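Local coordinates for protein oxidized polyvinyl alcohol hydrolase (Pseudomonas sp. VM15C, PDB 3WWC) that hydrolyses beta-diketones such as 4,6-nonanedione and cleaves oxidized polyvinyl alcohol in the second step of polyvinyl alcohol degradation, at residues 85-88 and 89-92. The protein carries 1 engineered substitution. Sequence-based numbering, arbitrary orientation.
Sequences GANS and ILAD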
loop_
_atom_site.group_PDB
_atom_site.type_symbol
_atom_site.label_atom_id
_atom_site.label_comp_id
_atom_site.label_asym_id
_atom_site.label_seq_id
_atom_site.Cartn_x
_atom_site.Cartn_y
_atom_site.Cartn_z
ATOM N N GLY A 85 -13.256 -3.860 -4.792
ATOM C CA GLY A 85 -13.056 -3.811 -3.335
ATOM C C GLY A 85 -14.098 -3.109 -2.514
ATOM O O GLY A 85 -14.196 -3.335 -1.304
ATOM N N ALA A 86 -14.860 -2.228 -3.155
ATOM C CA ALA A 86 -15.904 -1.419 -2.474
ATOM C C ALA A 86 -15.418 -1.030 -1.082
ATOM O O ALA A 86 -16.070 -1.251 -0.071
ATOM C CB ALA A 86 -17.212 -2.220 -2.404
ATOM N N ASN A 87 -14.280 -0.336 -1.051
ATOM C CA ASN A 87 -13.631 -0.011 0.220
ATOM C C ASN A 87 -14.389 0.976 1.122
ATOM O O ASN A 87 -14.110 1.034 2.325
ATOM C CB ASN A 87 -12.200 0.489 -0.071
ATOM C CG ASN A 87 -11.243 -0.657 -0.280
ATOM O OD1 ASN A 87 -10.738 -1.217 0.688
ATOM N ND2 ASN A 87 -11.000 -1.045 -1.528
ATOM N N SER A 88 -15.311 1.768 0.565
ATOM C CA SER A 88 -16.084 2.667 1.402
ATOM C C SER A 88 -16.989 1.915 2.351
ATOM O O SER A 88 -17.410 2.479 3.339
ATOM C CB SER A 88 -16.952 3.582 0.524
ATOM O OG SER A 88 -17.971 2.877 -0.176
ATOM N N ILE A 89 -17.269 0.660 2.060
ATOM C CA ILE A 89 -18.127 -0.148 2.919
ATOM C C ILE A 89 -17.495 -0.385 4.262
ATOM O O ILE A 89 -18.230 -0.646 5.252
ATOM C CB ILE A 89 -18.525 -1.476 2.168
ATOM C CG1 ILE A 89 -19.232 -1.087 0.869
ATOM C CG2 ILE A 89 -19.513 -2.342 3.016
ATOM C CD1 ILE A 89 -20.315 -0.100 1.079
ATOM N N LEU A 90 -16.174 -0.257 4.361
ATOM C CA LEU A 90 -15.548 -0.386 5.697
ATOM C C LEU A 90 -16.030 0.707 6.647
ATOM O O LEU A 90 -15.856 0.569 7.852
ATOM C CB LEU A 90 -14.037 -0.377 5.602
ATOM C CG LEU A 90 -13.675 -1.803 5.188
ATOM C CD1 LEU A 90 -12.462 -1.775 4.392
ATOM C CD2 LEU A 90 -13.527 -2.705 6.429
ATOM N N ALA A 91 -16.591 1.804 6.168
ATOM C CA ALA A 91 -17.130 2.799 7.095
ATOM C C ALA A 91 -18.351 2.194 7.841
ATOM O O ALA A 91 -18.544 2.483 9.006
ATOM C CB ALA A 91 -17.548 4.128 6.339
ATOM N N ASP A 92 -19.090 1.304 7.199
ATOM C CA ASP A 92 -20.226 0.621 7.827
ATOM C C ASP A 92 -19.678 -0.409 8.810
ATOM O O ASP A 92 -20.440 -0.978 9.581
ATOM C CB ASP A 92 -21.030 -0.180 6.802
ATOM C CG ASP A 92 -21.776 0.701 5.789
ATOM O OD1 ASP A 92 -22.147 1.830 6.137
ATOM O OD2 ASP A 92 -22.021 0.213 4.663
#
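I89 packs back against A86, at the start of the turn. Its CB lies 3.3 Å from A86 O, the same oxygen that accepts the I89 backbone NH. With chi1 at -58°, CG1 stands beside the backbone N and comes within 3.3 Å of the same oxygen, and 4.0 Å from A86 CB. CD1 then bends toward S88 and ends 4.0 Å from its OG, a hydroxyl already hydrogen-bonded to L79 O.

Beneath these contacts the backbone repeats one step: I89 N to A86 O, L90 N to N87 O at 3.2 Å, and A91 N to S88 O at 3.0 Å. Each is an i to i+3 bond, and together they wind the chain into consecutive overlapping turns. N87 and L90 run side by side on another flank, N87 OD1 4.1 Å from L90 CD1. The N87 amide is anchored at both ends, OD1 by W65 NE1 and ND2 by N78 O.

These turns belong to the beta-alpha-beta crossover between parallel strands 62-68 and 96-100 of the alpha/beta-hydrolase sheet. A86 and I89 rest on Q311 of helix 310-322, L90 touches W65 of strand 62-68, and S88 and A91 meet Y53 of strand 46-53.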